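Local coordinates for Lin1889 protein (Listeria innocua Clip11262, PDB 3B57) that is of unknown function but binds magnesium through an HD-domain site, consistent with a metal-dependent phosphohydrolase, at residues A[165-169]-A[185-189]; A[9-13]-A[75-79]. One frame throughout, in Å; residues are numbered along the deposited sequence.

Contact 1: A[165-169]-A[185-189]; sequences LLLIK and QKIMQ
Leu-166 and Met-188, a selenomethionine, meet between helices 157-171 and 182-198, which run roughly antiparallel. CD1 of Leu-166 lies 3.7 Å from CG of Met-188. The same methyl is 3.9 Å from the selenium, SE, of Met-188. Further along, the Met-188 chain ends in CE, which approaches CD1 of Leu-165 at 4.1 Å. Here the two side chains cross at about a right angle. Met-188 reaches this far because CG is anti to the backbone N (chi1 -169°) and the chain stays extended to SE. It bends only at the last bond, toward Leu-165.

Gln-185 and Lys-169 form the more polar flank. The start of the lysine chain, CB and CG, packs against the glutamine side chain. CG of Lys-169 is 3.9 Å from CG of Gln-185. The lysine chain bends at chi2 (71°), which runs its CD and CE past CB of Gln-185, the two side chains crossing nearly perpendicular.

The backbones come closest at this flank, with CA of Lys-169 and CA of Gln-185 6.6 Å apart. The segment axes approach to 10.5 Å and run at 155°, so the two helices form a helical hairpin across the short helix 175-179. Phe-161 of helix 157-171 covers Met-188 from within the pair. Ile-133, on Met-188, and Thr-136, on Leu-165, bring in helix 129-140. Helix 182-198 also faces the second subunit: Ile-187 packs on Ala-194 of that subunit.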
ATOM      1  N   LEU A 165      -5.066  -0.442 -13.089  1.00 38.81           N
ATOM      2  CA  LEU A 165      -3.649  -0.176 -12.943  1.00 37.69           C
ATOM      3  C   LEU A 165      -2.715  -0.770 -13.984  1.00 37.64           C
ATOM      4  O   LEU A 165      -2.129  -0.030 -14.777  1.00 38.61           O
ATOM      5  CB  LEU A 165      -3.204  -0.588 -11.544  1.00 37.39           C
ATOM      6  CG  LEU A 165      -4.026   0.061 -10.419  1.00 37.88           C
ATOM      7  CD1 LEU A 165      -3.304  -0.173  -9.103  1.00 38.59           C
ATOM      8  CD2 LEU A 165      -4.205   1.559 -10.654  1.00 35.91           C
ATOM      9  N   LEU A 166      -2.564  -2.094 -13.987  1.00 37.26           N
ATOM     10  CA  LEU A 166      -1.675  -2.774 -14.937  1.00 35.98           C
ATOM     11  C   LEU A 166      -1.944  -2.439 -16.402  1.00 35.64           C
ATOM     12  O   LEU A 166      -1.036  -2.502 -17.236  1.00 34.99           O
ATOM     13  CB  LEU A 166      -1.750  -4.287 -14.722  1.00 36.57           C
ATOM     14  CG  LEU A 166      -0.573  -4.937 -13.974  1.00 37.48           C
ATOM     15  CD1 LEU A 166      -0.246  -4.173 -12.713  1.00 37.96           C
ATOM     16  CD2 LEU A 166      -0.924  -6.385 -13.637  1.00 38.69           C
ATOM     17  N   LEU A 167      -3.190  -2.074 -16.693  1.00 35.60           N
ATOM     18  CA  LEU A 167      -3.620  -1.699 -18.037  1.00 37.69           C
ATOM     19  C   LEU A 167      -3.270  -0.258 -18.421  1.00 39.50           C
ATOM     20  O   LEU A 167      -3.143   0.055 -19.607  1.00 40.77           O
ATOM     21  CB  LEU A 167      -5.128  -1.873 -18.169  1.00 38.55           C
ATOM     22  CG  LEU A 167      -5.598  -3.244 -18.607  1.00 38.43           C
ATOM     23  CD1 LEU A 167      -5.158  -3.485 -20.045  1.00 41.68           C
ATOM     24  CD2 LEU A 167      -5.022  -4.282 -17.679  1.00 40.24           C
ATOM     25  N   ILE A 168      -3.142   0.613 -17.420  1.00 40.06           N
ATOM     26  CA  ILE A 168      -2.825   2.017 -17.648  1.00 40.44           C
ATOM     27  C   ILE A 168      -1.559   2.169 -18.481  1.00 41.19           C
ATOM     28  O   ILE A 168      -1.555   2.856 -19.496  1.00 40.74           O
ATOM     29  CB  ILE A 168      -2.644   2.781 -16.307  1.00 39.91           C
ATOM     30  CG1 ILE A 168      -3.978   2.895 -15.579  1.00 37.91           C
ATOM     31  CG2 ILE A 168      -2.119   4.190 -16.565  1.00 40.49           C
ATOM     32  CD1 ILE A 168      -3.865   3.524 -14.214  1.00 37.11           C
ATOM     33  N   LYS A 169      -0.487   1.525 -18.046  1.00 42.89           N
ATOM     34  CA  LYS A 169       0.782   1.583 -18.759  1.00 44.83           C
ATOM     35  C   LYS A 169       0.639   1.539 -20.283  1.00 45.59           C
ATOM     36  O   LYS A 169       1.433   2.141 -21.000  1.00 45.95           O
ATOM     37  CB  LYS A 169       1.669   0.433 -18.277  1.00 45.10           C
ATOM     38  CG  LYS A 169       2.670  -0.096 -19.278  1.00 43.26           C
ATOM     39  CD  LYS A 169       3.793   0.872 -19.535  1.00 42.29           C
ATOM     40  CE  LYS A 169       4.980   0.129 -20.128  1.00 42.10           C
ATOM     41  NZ  LYS A 169       4.567  -0.740 -21.271  1.00 39.70           N
ATOM     42  N   GLN A 185       5.818   0.017 -14.320  1.00 38.34           N
ATOM     43  CA  GLN A 185       5.102  -1.209 -14.668  1.00 36.34           C
ATOM     44  C   GLN A 185       5.892  -2.435 -14.241  1.00 36.04           C
ATOM     45  O   GLN A 185       5.353  -3.535 -14.194  1.00 35.39           O
ATOM     46  CB  GLN A 185       4.864  -1.282 -16.174  1.00 35.19           C
ATOM     47  CG  GLN A 185       4.134  -2.541 -16.626  1.00 34.87           C
ATOM     48  CD  GLN A 185       2.627  -2.419 -16.493  1.00 37.36           C
ATOM     49  OE1 GLN A 185       1.877  -3.271 -16.974  1.00 36.11           O
ATOM     50  NE2 GLN A 185       2.171  -1.350 -15.838  1.00 40.03           N
ATOM     51  N   LYS A 186       7.175  -2.256 -13.947  1.00 35.57           N
ATOM     52  CA  LYS A 186       7.977  -3.393 -13.536  1.00 36.92           C
ATOM     53  C   LYS A 186       7.796  -3.679 -12.061  1.00 37.44           C
ATOM     54  O   LYS A 186       7.274  -4.727 -11.692  1.00 38.30           O
ATOM     55  CB  LYS A 186       9.457  -3.161 -13.829  1.00 38.10           C
ATOM     56  CG  LYS A 186      10.378  -4.210 -13.218  1.00 39.09           C
ATOM     57  CD  LYS A 186      11.845  -3.862 -13.475  1.00 43.20           C
ATOM     58  CE  LYS A 186      12.785  -4.865 -12.804  1.00 44.36           C
ATOM     59  NZ  LYS A 186      12.334  -6.279 -13.039  1.00 45.19           N
ATOM     60  N   ILE A 187       8.223  -2.744 -11.219  1.00 37.52           N
ATOM     61  CA  ILE A 187       8.110  -2.914  -9.776  1.00 35.61           C
ATOM     62  C   ILE A 187       6.684  -3.309  -9.399  1.00 36.60           C
ATOM     63  O   ILE A 187       6.454  -4.072  -8.467  1.00 36.34           O
ATOM     64  CB  ILE A 187       8.506  -1.618  -9.055  1.00 33.65           C
ATOM     65  CG1 ILE A 187       9.131  -1.960  -7.692  1.00 32.96           C
ATOM     66  CG2 ILE A 187       7.310  -0.674  -8.974  1.00 29.11           C
ATOM     67  CD1 ILE A 187       8.214  -2.628  -6.703  1.00 31.77           C
HETATM   68  N   MSE A 188       5.724  -2.796 -10.150  1.00 38.18           N
HETATM   69  CA  MSE A 188       4.336  -3.097  -9.893  1.00 39.47           C
HETATM   70  C   MSE A 188       4.112  -4.574 -10.190  1.00 40.20           C
HETATM   71  O   MSE A 188       3.456  -5.283  -9.428  1.00 40.77           O
HETATM   72  CB  MSE A 188       3.466  -2.226 -10.786  1.00 41.12           C
HETATM   73  CG  MSE A 188       2.012  -2.251 -10.428  1.00 45.20           C
HETATM   74 SE   MSE A 188       1.054  -0.795 -11.230  1.00 53.37          SE
HETATM   75  CE  MSE A 188       0.774   0.216  -9.621  1.00 50.05           C
ATOM     76  N   GLN A 189       4.680  -5.038 -11.297  1.00 40.80           N
ATOM     77  CA  GLN A 189       4.550  -6.432 -11.691  1.00 39.28           C
ATOM     78  C   GLN A 189       5.247  -7.308 -10.640  1.00 38.57           C
ATOM     79  O   GLN A 189       4.689  -8.306 -10.183  1.00 38.61           O
ATOM     80  CB  GLN A 189       5.164  -6.627 -13.077  1.00 39.33           C
ATOM     81  CG  GLN A 189       4.363  -7.558 -13.970  1.00 42.93           C
ATOM     82  CD  GLN A 189       4.091  -6.959 -15.348  1.00 44.69           C
ATOM     83  OE1 GLN A 189       4.994  -6.385 -15.976  1.00 44.52           O
ATOM     84  NE2 GLN A 189       2.848  -7.105 -15.834  1.00 42.93           N
TER

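Contact 2: A[9-13]-A[75-79]; sequences SAKNW and TLINW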
ATOM      1  N   SER A   9       2.788  31.759  -8.891  1.00 47.01           N
ATOM      2  CA  SER A   9       1.600  32.140  -8.144  1.00 46.94           C
ATOM      3  C   SER A   9       0.628  30.964  -8.044  1.00 46.36           C
ATOM      4  O   SER A   9       0.157  30.616  -6.961  1.00 44.16           O
ATOM      5  CB  SER A   9       0.935  33.329  -8.842  1.00 47.95           C
ATOM      6  OG  SER A   9      -0.303  33.671  -8.235  1.00 51.78           O
ATOM      7  N   ALA A  10       0.337  30.356  -9.190  1.00 47.40           N
ATOM      8  CA  ALA A  10      -0.561  29.212  -9.248  1.00 47.57           C
ATOM      9  C   ALA A  10      -0.016  28.125  -8.334  1.00 47.32           C
ATOM     10  O   ALA A  10      -0.753  27.495  -7.579  1.00 46.63           O
ATOM     11  CB  ALA A  10      -0.654  28.696 -10.678  1.00 45.18           C
ATOM     12  N   LYS A  11       1.290  27.919  -8.405  1.00 47.91           N
ATOM     13  CA  LYS A  11       1.946  26.914  -7.591  1.00 48.91           C
ATOM     14  C   LYS A  11       1.701  27.187  -6.108  1.00 49.04           C
ATOM     15  O   LYS A  11       1.230  26.312  -5.388  1.00 48.74           O
ATOM     16  CB  LYS A  11       3.441  26.911  -7.907  1.00 48.80           C
ATOM     17  CG  LYS A  11       4.184  25.628  -7.613  1.00 49.38           C
ATOM     18  CD  LYS A  11       5.500  25.646  -8.376  1.00 50.53           C
ATOM     19  CE  LYS A  11       6.673  25.168  -7.538  1.00 51.68           C
ATOM     20  NZ  LYS A  11       7.953  25.727  -8.082  1.00 51.27           N
ATOM     21  N   ASN A  12       1.999  28.402  -5.658  1.00 50.45           N
ATOM     22  CA  ASN A  12       1.809  28.755  -4.249  1.00 52.09           C
ATOM     23  C   ASN A  12       0.351  28.750  -3.801  1.00 52.79           C
ATOM     24  O   ASN A  12       0.059  28.513  -2.630  1.00 52.91           O
ATOM     25  CB  ASN A  12       2.445  30.118  -3.956  1.00 52.44           C
ATOM     26  CG  ASN A  12       3.952  30.023  -3.770  1.00 53.96           C
ATOM     27  OD1 ASN A  12       4.439  29.560  -2.735  1.00 54.70           O
ATOM     28  ND2 ASN A  12       4.697  30.442  -4.784  1.00 55.94           N
ATOM     29  N   TRP A  13      -0.557  29.004  -4.738  1.00 54.19           N
ATOM     30  CA  TRP A  13      -1.982  29.013  -4.444  1.00 54.61           C
ATOM     31  C   TRP A  13      -2.484  27.582  -4.213  1.00 56.06           C
ATOM     32  O   TRP A  13      -3.153  27.319  -3.220  1.00 56.28           O
ATOM     33  CB  TRP A  13      -2.742  29.697  -5.593  1.00 53.76           C
ATOM     34  CG  TRP A  13      -4.234  29.745  -5.427  1.00 52.17           C
ATOM     35  CD1 TRP A  13      -4.917  29.822  -4.258  1.00 52.39           C
ATOM     36  CD2 TRP A  13      -5.222  29.740  -6.471  1.00 51.79           C
ATOM     37  NE1 TRP A  13      -6.272  29.862  -4.499  1.00 51.71           N
ATOM     38  CE2 TRP A  13      -6.486  29.813  -5.848  1.00 51.75           C
ATOM     39  CE3 TRP A  13      -5.160  29.682  -7.868  1.00 51.68           C
ATOM     40  CZ2 TRP A  13      -7.684  29.826  -6.573  1.00 51.81           C
ATOM     41  CZ3 TRP A  13      -6.352  29.697  -8.592  1.00 51.57           C
ATOM     42  CH2 TRP A  13      -7.597  29.768  -7.940  1.00 51.96           C
ATOM     43  N   THR A  75     -13.975  29.959 -10.685  1.00 56.16           N
ATOM     44  CA  THR A  75     -12.980  30.595  -9.821  1.00 52.95           C
ATOM     45  C   THR A  75     -11.618  30.635 -10.511  1.00 51.38           C
ATOM     46  O   THR A  75     -10.905  31.641 -10.457  1.00 50.50           O
ATOM     47  CB  THR A  75     -12.840  29.837  -8.499  1.00 52.36           C
ATOM     48  OG1 THR A  75     -14.093  29.867  -7.807  1.00 51.90           O
ATOM     49  CG2 THR A  75     -11.764  30.470  -7.631  1.00 50.72           C
ATOM     50  N   LEU A  76     -11.263  29.528 -11.155  1.00 49.45           N
ATOM     51  CA  LEU A  76     -10.001  29.454 -11.871  1.00 48.39           C
ATOM     52  C   LEU A  76     -10.002  30.492 -12.991  1.00 48.00           C
ATOM     53  O   LEU A  76      -9.075  31.306 -13.098  1.00 46.56           O
ATOM     54  CB  LEU A  76      -9.787  28.052 -12.464  1.00 47.27           C
ATOM     55  CG  LEU A  76      -9.406  26.911 -11.511  1.00 45.66           C
ATOM     56  CD1 LEU A  76      -9.299  25.593 -12.270  1.00 44.63           C
ATOM     57  CD2 LEU A  76      -8.089  27.240 -10.836  1.00 44.97           C
ATOM     58  N   ILE A  77     -11.042  30.475 -13.823  1.00 47.13           N
ATOM     59  CA  ILE A  77     -11.107  31.431 -14.921  1.00 47.25           C
ATOM     60  C   ILE A  77     -10.827  32.827 -14.380  1.00 48.66           C
ATOM     61  O   ILE A  77      -9.985  33.559 -14.905  1.00 49.44           O
ATOM     62  CB  ILE A  77     -12.477  31.419 -15.613  1.00 44.12           C
ATOM     63  CG1 ILE A  77     -12.843  29.986 -15.989  1.00 41.99           C
ATOM     64  CG2 ILE A  77     -12.417  32.281 -16.864  1.00 42.72           C
ATOM     65  CD1 ILE A  77     -14.137  29.837 -16.745  1.00 39.46           C
ATOM     66  N   ASN A  78     -11.524  33.176 -13.309  1.00 48.85           N
ATOM     67  CA  ASN A  78     -11.343  34.467 -12.675  1.00 49.53           C
ATOM     68  C   ASN A  78      -9.883  34.715 -12.342  1.00 49.29           C
ATOM     69  O   ASN A  78      -9.281  35.689 -12.796  1.00 47.91           O
ATOM     70  CB  ASN A  78     -12.171  34.525 -11.403  1.00 50.64           C
ATOM     71  CG  ASN A  78     -13.206  35.596 -11.461  1.00 51.14           C
ATOM     72  OD1 ASN A  78     -12.926  36.753 -11.151  1.00 50.46           O
ATOM     73  ND2 ASN A  78     -14.413  35.231 -11.898  1.00 50.98           N
ATOM     74  N   TRP A  79      -9.320  33.820 -11.542  1.00 50.46           N
ATOM     75  CA  TRP A  79      -7.931  33.936 -11.146  1.00 51.51           C
ATOM     76  C   TRP A  79      -7.072  34.114 -12.399  1.00 52.93           C
ATOM     77  O   TRP A  79      -6.101  34.866 -12.391  1.00 53.92           O
ATOM     78  CB  TRP A  79      -7.494  32.679 -10.385  1.00 50.63           C
ATOM     79  CG  TRP A  79      -6.110  32.765  -9.822  1.00 48.96           C
ATOM     80  CD1 TRP A  79      -5.751  33.254  -8.605  1.00 48.36           C
ATOM     81  CD2 TRP A  79      -4.892  32.415 -10.490  1.00 48.53           C
ATOM     82  NE1 TRP A  79      -4.382  33.237  -8.471  1.00 49.85           N
ATOM     83  CE2 TRP A  79      -3.832  32.727  -9.617  1.00 49.06           C
ATOM     84  CE3 TRP A  79      -4.598  31.869 -11.744  1.00 47.59           C
ATOM     85  CZ2 TRP A  79      -2.489  32.512  -9.962  1.00 48.63           C
ATOM     86  CZ3 TRP A  79      -3.266  31.657 -12.086  1.00 47.66           C
ATOM     87  CH2 TRP A  79      -2.230  31.979 -11.200  1.00 46.91           C
TER
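Trp-13 and Trp-79 stack in an offset, parallel-displaced pair that joins the N-terminal helix 3-15 to helix 71-82 of the all-helical HD domain. The segment axes come no closer than 13.0 Å, a distance spanned by the two indoles.

Thr-75 comes first. Its CG2 sits at the edge of the Trp-13 ring, near the ring plane, 4.2 Å from CH2 of Trp-13. OG1 of Thr-75 is hydrogen-bonded to O of Glu-71 in its own helix. Leu-76 follows, on the buried side. Its CD2 meets CZ3 of Trp-13 at 3.8 Å, while the leucine also packs on Phe-57 and Ile-97.

One turn after Thr-75 comes Trp-79. Its CG is anti to the backbone N (chi1 -174°), as is that of Trp-13 (chi1 179°). This sends both indoles outward from their helices, and they pass alongside one another head to tail. CZ3 and CE3 of Trp-13 lie over the five-membered ring of Trp-79, CZ3 nearest its CG, displaced toward the rim. The ring centroids are 4.1 Å apart and the planes 20° from parallel. Lys-83 adds a cation-pi contact to Trp-79.

The benzene end of Trp-79 reaches helix 3-15. Its CH2 lies 3.7 Å from CB of Ala-10. OG of Ser-9 stands at the ring edge, near the plane, beside CZ2 of Trp-79.

How the contacts relate
The two contacts lie on opposite sides of the chain's centre. Their centres are about 33 Å apart, and their nearest atoms are about 23 Å apart. They share no helix. Along the chain both segments of contact 2 precede those of contact 1. Contact 2 is long-range in sequence and brings helix 3-15 against helix 71-82. Contact 1 joins two helices close in sequence, 157-171 and 182-198, with the short helix 175-179 between them. The magnesium site of His-29, His-58, Asp-59 and Asp-123 lies at a similar distance from both. The ion is about 13 Å from the Leu-76 side chain and about 12 Å from that of Leu-165. Neither contact supplies a metal ligand.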